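Local coordinates for HRDC domain-containing protein (Bifidobacterium adolescentis ATCC 15703, PDB 3CYM), which probably binds nucleic acid and acts as a 3'-5' exonuclease of the ribonuclease D type, though its function remains uncharacterized, at residues A[27-41]-A[83-97]. Numbering follows the deposited sequence. Where two conformers were deposited one is given.
Sequences FRDYCSELASSHGSL and DWNDFNRAVGDAVWI
Helices 27-35 and 84-91 run nearly parallel, their axes 8.1 Å apart at an angle of 17°, and each segment then passes into a strand, so that Leu41 pairs in parallel with Trp96. Leu41 N donates to Val95 O at 2.7 Å, and Leu41 O accepts from Ile97 N at 2.8 Å. Between the helices, small side chains permit the close approach; Ala90 CB lies against Cys31 O, and Ala35 CA meets Ala90 O at 3.3 Å in a CA-H...O contact. At the N-terminal end Phe27, its CG anti to the backbone N (chi1 177°), drives its CE1 edge onto the face of Trp84 in a T-shaped stack with planes at 79°, while CE2 sits 3.3 Å from Asp83 O and Cys31 SG lies over one face of the ring. Replacing Phe27 by an alanine would probably open a gap beside Trp84 and leave its indole face without the aromatic edge that meets it. At the solvent side, Asp86 OD2 lies over one face of the Arg28 guanidinium, 3.7 Å from NH1, a long salt bridge of charge alone; Asp86 OD1 accepts a weak hydrogen bond from Arg89 NH2, extending the salt-bridge network. Farther along, Leu34 CD1 packs against Phe87 CE1. Leu41 CD2 sits over the centre of the six-membered ring of Trp96, 3.8 Å from its centroid, and also touches Phe87 and Val91. Ser40 OG is hydrogen-bonded to Glu180 OE2 of helix 176-190. Apolar contacts thus pack the helices together and onto Leu41, backbone hydrogen bonds join neighbouring strands of the RNase H-like exonuclease fold, and the charged pairs near solvent probably add mainly electrostatic attraction.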
loop_
_atom_site.group_PDB
_atom_site.type_symbol
_atom_site.label_atom_id
_atom_site.label_comp_id
_atom_site.label_asym_id
_atom_site.label_seq_id
_atom_site.Cartn_x
_atom_site.Cartn_y
_atom_site.Cartn_z
ATOM N N PHE A 27 0.979 -8.419 -26.995
ATOM C CA PHE A 27 0.048 -8.789 -25.925
ATOM C C PHE A 27 -0.698 -10.102 -26.204
ATOM O O PHE A 27 -0.790 -10.965 -25.322
ATOM C CB PHE A 27 -0.952 -7.647 -25.681
ATOM C CG PHE A 27 -1.991 -7.960 -24.639
ATOM C CD1 PHE A 27 -1.696 -7.828 -23.284
ATOM C CD2 PHE A 27 -3.273 -8.381 -25.013
ATOM C CE1 PHE A 27 -2.649 -8.119 -22.316
ATOM C CE2 PHE A 27 -4.235 -8.684 -24.051
ATOM C CZ PHE A 27 -3.925 -8.549 -22.696
ATOM N N ARG A 28 -1.242 -10.240 -27.419
ATOM C CA ARG A 28 -1.938 -11.459 -27.824
ATOM C C ARG A 28 -0.973 -12.642 -27.864
ATOM O O ARG A 28 -1.380 -13.776 -27.637
ATOM C CB ARG A 28 -2.619 -11.317 -29.195
ATOM C CG ARG A 28 -3.491 -10.075 -29.408
ATOM C CD ARG A 28 -4.865 -10.135 -28.735
ATOM N NE ARG A 28 -5.926 -10.628 -29.622
ATOM C CZ ARG A 28 -6.578 -11.785 -29.465
ATOM N NH1 ARG A 28 -6.287 -12.597 -28.453
ATOM N NH2 ARG A 28 -7.528 -12.136 -30.328
ATOM N N ASP A 29 0.298 -12.370 -28.155
ATOM C CA ASP A 29 1.322 -13.414 -28.178
ATOM C C ASP A 29 1.654 -13.923 -26.779
ATOM O O ASP A 29 1.758 -15.136 -26.564
ATOM C CB ASP A 29 2.607 -12.935 -28.871
ATOM C CG ASP A 29 3.691 -14.014 -28.906
ATOM O OD1 ASP A 29 3.388 -15.159 -29.318
ATOM O OD2 ASP A 29 4.844 -13.724 -28.520
ATOM N N TYR A 30 1.827 -12.998 -25.837
ATOM C CA TYR A 30 2.129 -13.366 -24.455
ATOM C C TYR A 30 0.969 -14.095 -23.800
ATOM O O TYR A 30 1.189 -15.056 -23.084
ATOM C CB TYR A 30 2.551 -12.155 -23.610
ATOM C CG TYR A 30 3.133 -12.555 -22.270
ATOM C CD1 TYR A 30 4.337 -13.246 -22.195
ATOM C CD2 TYR A 30 2.475 -12.251 -21.075
ATOM C CE1 TYR A 30 4.881 -13.621 -20.971
ATOM C CE2 TYR A 30 3.020 -12.623 -19.844
ATOM C CZ TYR A 30 4.217 -13.312 -19.803
ATOM O OH TYR A 30 4.756 -13.698 -18.599
ATOM N N CYS A 31 -0.257 -13.652 -24.071
ATOM C CA CYS A 31 -1.456 -14.345 -23.591
ATOM C C CYS A 31 -1.539 -15.800 -24.046
ATOM O O CYS A 31 -1.883 -16.674 -23.255
ATOM C CB CYS A 31 -2.716 -13.589 -24.005
ATOM S SG CYS A 31 -3.003 -12.087 -23.041
ATOM N N SER A 32 -1.218 -16.049 -25.316
ATOM C CA SER A 32 -1.122 -17.406 -25.879
ATOM C C SER A 32 -0.096 -18.277 -25.168
ATOM O O SER A 32 -0.349 -19.455 -24.888
ATOM C CB SER A 32 -0.754 -17.332 -27.362
ATOM O OG SER A 32 -1.911 -17.170 -28.152
ATOM N N GLU A 33 1.065 -17.688 -24.889
ATOM C CA GLU A 33 2.135 -18.367 -24.157
ATOM C C GLU A 33 1.737 -18.670 -22.712
ATOM O O GLU A 33 2.115 -19.706 -22.162
ATOM C CB GLU A 33 3.411 -17.531 -24.203
ATOM C CG GLU A 33 4.000 -17.401 -25.594
ATOM C CD GLU A 33 4.535 -18.709 -26.120
ATOM O OE1 GLU A 33 4.015 -19.205 -27.147
ATOM O OE2 GLU A 33 5.471 -19.249 -25.491
ATOM N N LEU A 34 0.968 -17.763 -22.109
ATOM C CA LEU A 34 0.421 -17.971 -20.769
ATOM C C LEU A 34 -0.632 -19.062 -20.748
ATOM O O LEU A 34 -0.779 -19.753 -19.750
ATOM C CB LEU A 34 -0.195 -16.687 -20.224
ATOM C CG LEU A 34 0.737 -15.555 -19.783
ATOM C CD1 LEU A 34 -0.097 -14.438 -19.215
ATOM C CD2 LEU A 34 1.786 -16.006 -18.771
ATOM N N ALA A 35 -1.364 -19.193 -21.855
ATOM C CA ALA A 35 -2.415 -20.192 -22.003
ATOM C C ALA A 35 -1.800 -21.566 -22.209
ATOM O O ALA A 35 -2.378 -22.582 -21.814
ATOM C CB ALA A 35 -3.326 -19.820 -23.168
ATOM N N SER A 36 -0.609 -21.554 -22.810
ATOM C CA SER A 36 0.165 -22.754 -23.105
ATOM C C SER A 36 1.041 -23.204 -21.933
ATOM O O SER A 36 1.691 -24.251 -22.003
ATOM C CB SER A 36 1.025 -22.508 -24.352
ATOM O OG SER A 36 1.768 -23.656 -24.715
ATOM N N SER A 37 1.058 -22.417 -20.859
ATOM C CA SER A 37 1.940 -22.690 -19.724
ATOM C C SER A 37 1.252 -23.404 -18.564
ATOM O O SER A 37 0.030 -23.518 -18.544
ATOM C CB SER A 37 2.600 -21.396 -19.256
ATOM O OG SER A 37 3.470 -20.899 -20.262
ATOM N N HIS A 38 2.051 -23.885 -17.610
ATOM C CA HIS A 38 1.552 -24.636 -16.447
ATOM C C HIS A 38 2.013 -24.023 -15.125
ATOM O O HIS A 38 2.957 -23.219 -15.086
ATOM C CB HIS A 38 2.005 -26.100 -16.506
ATOM C CG HIS A 38 1.428 -26.868 -17.654
ATOM N ND1 HIS A 38 0.402 -27.775 -17.500
ATOM C CD2 HIS A 38 1.737 -26.869 -18.974
ATOM C CE1 HIS A 38 0.102 -28.300 -18.676
ATOM N NE2 HIS A 38 0.896 -27.765 -19.587
ATOM N N GLY A 39 1.342 -24.409 -14.045
ATOM C CA GLY A 39 1.681 -23.923 -12.714
ATOM C C GLY A 39 1.300 -22.473 -12.467
ATOM O O GLY A 39 0.541 -21.875 -13.235
ATOM N N SER A 40 1.866 -21.908 -11.405
ATOM C CA SER A 40 1.454 -20.616 -10.868
ATOM C C SER A 40 1.942 -19.400 -11.658
ATOM O O SER A 40 2.952 -19.455 -12.361
ATOM C CB SER A 40 1.930 -20.479 -9.423
ATOM O OG SER A 40 1.438 -21.518 -8.609
ATOM N N LEU A 41 1.213 -18.298 -11.505
ATOM C CA LEU A 41 1.554 -17.034 -12.131
ATOM C C LEU A 41 2.271 -16.128 -11.129
ATOM O O LEU A 41 1.662 -15.629 -10.180
ATOM C CB LEU A 41 0.293 -16.342 -12.657
ATOM C CG LEU A 41 0.479 -15.040 -13.452
ATOM C CD1 LEU A 41 1.011 -15.298 -14.861
ATOM C CD2 LEU A 41 -0.809 -14.267 -13.522
ATOM N N ASP A 83 -7.473 -6.157 -24.614
ATOM C CA ASP A 83 -8.555 -6.614 -23.765
ATOM C C ASP A 83 -7.906 -7.432 -22.647
ATOM O O ASP A 83 -7.288 -8.462 -22.905
ATOM C CB ASP A 83 -9.500 -7.473 -24.619
ATOM C CG ASP A 83 -10.802 -7.836 -23.915
ATOM O OD1 ASP A 83 -11.611 -8.551 -24.547
ATOM O OD2 ASP A 83 -11.026 -7.428 -22.759
ATOM N N TRP A 84 -8.029 -6.963 -21.408
ATOM C CA TRP A 84 -7.449 -7.663 -20.263
ATOM C C TRP A 84 -8.202 -8.951 -19.913
ATOM O O TRP A 84 -7.729 -9.751 -19.101
ATOM C CB TRP A 84 -7.303 -6.738 -19.038
ATOM C CG TRP A 84 -6.041 -5.900 -19.075
ATOM C CD1 TRP A 84 -5.953 -4.559 -19.332
ATOM C CD2 TRP A 84 -4.693 -6.359 -18.874
ATOM N NE1 TRP A 84 -4.638 -4.154 -19.297
ATOM C CE2 TRP A 84 -3.843 -5.237 -19.018
ATOM C CE3 TRP A 84 -4.121 -7.608 -18.578
ATOM C CZ2 TRP A 84 -2.447 -5.325 -18.876
ATOM C CZ3 TRP A 84 -2.734 -7.696 -18.442
ATOM C CH2 TRP A 84 -1.913 -6.555 -18.591
ATOM N N ASN A 85 -9.366 -9.138 -20.545
ATOM C CA ASN A 85 -10.155 -10.354 -20.373
ATOM C C ASN A 85 -9.520 -11.534 -21.113
ATOM O O ASN A 85 -9.752 -12.688 -20.763
ATOM C CB ASN A 85 -11.609 -10.140 -20.820
ATOM C CG ASN A 85 -12.462 -9.416 -19.771
ATOM O OD1 ASN A 85 -13.588 -9.828 -19.494
ATOM N ND2 ASN A 85 -11.936 -8.331 -19.200
ATOM N N ASP A 86 -8.706 -11.233 -22.127
ATOM C CA ASP A 86 -7.921 -12.251 -22.830
ATOM C C ASP A 86 -6.914 -12.855 -21.864
ATOM O O ASP A 86 -6.679 -14.062 -21.875
ATOM C CB ASP A 86 -7.159 -11.651 -24.012
ATOM C CG ASP A 86 -8.069 -11.057 -25.069
ATOM O OD1 ASP A 86 -9.279 -11.376 -25.086
ATOM O OD2 ASP A 86 -7.560 -10.263 -25.889
ATOM N N PHE A 87 -6.334 -11.992 -21.032
ATOM C CA PHE A 87 -5.394 -12.375 -19.991
ATOM C C PHE A 87 -6.001 -13.343 -18.974
ATOM O O PHE A 87 -5.394 -14.355 -18.652
ATOM C CB PHE A 87 -4.863 -11.123 -19.280
ATOM C CG PHE A 87 -3.748 -11.404 -18.336
ATOM C CD1 PHE A 87 -2.440 -11.361 -18.771
ATOM C CD2 PHE A 87 -4.004 -11.730 -17.007
ATOM C CE1 PHE A 87 -1.410 -11.634 -17.900
ATOM C CE2 PHE A 87 -2.976 -12.014 -16.134
ATOM C CZ PHE A 87 -1.682 -11.976 -16.582
ATOM N N ASN A 88 -7.188 -13.017 -18.472
ATOM C CA ASN A 88 -7.906 -13.849 -17.507
ATOM C C ASN A 88 -8.242 -15.237 -18.038
ATOM O O ASN A 88 -8.182 -16.233 -17.304
ATOM C CB ASN A 88 -9.208 -13.165 -17.099
ATOM C CG ASN A 88 -8.983 -11.878 -16.360
ATOM O OD1 ASN A 88 -8.070 -11.767 -15.538
ATOM N ND2 ASN A 88 -9.828 -10.894 -16.632
ATOM N N ARG A 89 -8.618 -15.281 -19.313
ATOM C CA ARG A 89 -8.966 -16.528 -19.986
ATOM C C ARG A 89 -7.724 -17.373 -20.218
ATOM O O ARG A 89 -7.766 -18.598 -20.093
ATOM C CB ARG A 89 -9.708 -16.240 -21.297
ATOM C CG ARG A 89 -11.074 -15.562 -21.068
ATOM C CD ARG A 89 -11.957 -15.508 -22.304
ATOM N NE ARG A 89 -11.326 -14.810 -23.418
ATOM C CZ ARG A 89 -10.910 -15.400 -24.533
ATOM N NH1 ARG A 89 -11.067 -16.709 -24.694
ATOM N NH2 ARG A 89 -10.340 -14.678 -25.489
ATOM N N ALA A 90 -6.617 -16.701 -20.521
ATOM C CA ALA A 90 -5.323 -17.354 -20.690
ATOM C C ALA A 90 -4.795 -17.985 -19.392
ATOM O O ALA A 90 -4.194 -19.059 -19.414
ATOM C CB ALA A 90 -4.324 -16.362 -21.235
ATOM N N VAL A 91 -5.032 -17.318 -18.268
ATOM C CA VAL A 91 -4.479 -17.720 -16.967
ATOM C C VAL A 91 -5.442 -18.653 -16.213
ATOM O O VAL A 91 -5.025 -19.621 -15.547
ATOM C CB VAL A 91 -4.114 -16.449 -16.125
ATOM C CG1 VAL A 91 -3.854 -16.770 -14.659
ATOM C CG2 VAL A 91 -2.909 -15.733 -16.734
ATOM N N GLY A 92 -6.733 -18.367 -16.331
ATOM C CA GLY A 92 -7.758 -19.181 -15.696
ATOM C C GLY A 92 -7.747 -19.050 -14.187
ATOM O O GLY A 92 -7.694 -17.942 -13.651
ATOM N N ASP A 93 -7.785 -20.194 -13.507
ATOM C CA ASP A 93 -7.898 -20.236 -12.054
ATOM C C ASP A 93 -6.545 -20.522 -11.409
ATOM O O ASP A 93 -6.482 -21.037 -10.293
ATOM C CB ASP A 93 -8.948 -21.277 -11.628
ATOM C CG ASP A 93 -8.487 -22.715 -11.861
ATOM O OD1 ASP A 93 -8.883 -23.596 -11.069
ATOM O OD2 ASP A 93 -7.722 -22.961 -12.818
ATOM N N ALA A 94 -5.476 -20.180 -12.131
ATOM C CA ALA A 94 -4.102 -20.343 -11.661
ATOM C C ALA A 94 -3.809 -19.479 -10.436
ATOM O O ALA A 94 -4.426 -18.431 -10.232
ATOM C CB ALA A 94 -3.106 -20.028 -12.780
ATOM N N VAL A 95 -2.869 -19.936 -9.630
ATOM C CA VAL A 95 -2.475 -19.260 -8.407
ATOM C C VAL A 95 -1.599 -18.056 -8.756
ATOM O O VAL A 95 -0.603 -18.185 -9.454
ATOM C CB VAL A 95 -1.726 -20.234 -7.449
ATOM C CG1 VAL A 95 -1.204 -19.502 -6.206
ATOM C CG2 VAL A 95 -2.629 -21.387 -7.034
ATOM N N TRP A 96 -1.989 -16.887 -8.293
ATOM C CA TRP A 96 -1.154 -15.711 -8.435
ATOM C C TRP A 96 -0.219 -15.637 -7.229
ATOM O O TRP A 96 -0.664 -15.749 -6.084
ATOM C CB TRP A 96 -2.021 -14.462 -8.520
ATOM C CG TRP A 96 -2.833 -14.336 -9.781
ATOM C CD1 TRP A 96 -3.615 -15.294 -10.357
ATOM C CD2 TRP A 96 -2.966 -13.167 -10.602
ATOM N NE1 TRP A 96 -4.215 -14.803 -11.489
ATOM C CE2 TRP A 96 -3.833 -13.500 -11.666
ATOM C CE3 TRP A 96 -2.434 -11.873 -10.546
ATOM C CZ2 TRP A 96 -4.181 -12.583 -12.668
ATOM C CZ3 TRP A 96 -2.788 -10.962 -11.538
ATOM C CH2 TRP A 96 -3.650 -11.324 -12.582
ATOM N N ILE A 97 1.077 -15.495 -7.487
ATOM C CA ILE A 97 2.051 -15.260 -6.430
ATOM C C ILE A 97 2.391 -13.776 -6.387
ATOM O O ILE A 97 2.867 -13.195 -7.379
ATOM C CB ILE A 97 3.347 -16.077 -6.604
ATOM C CG1 ILE A 97 3.046 -17.532 -6.924
ATOM C CG2 ILE A 97 4.186 -16.015 -5.343
ATOM C CD1 ILE A 97 4.144 -18.156 -7.710
#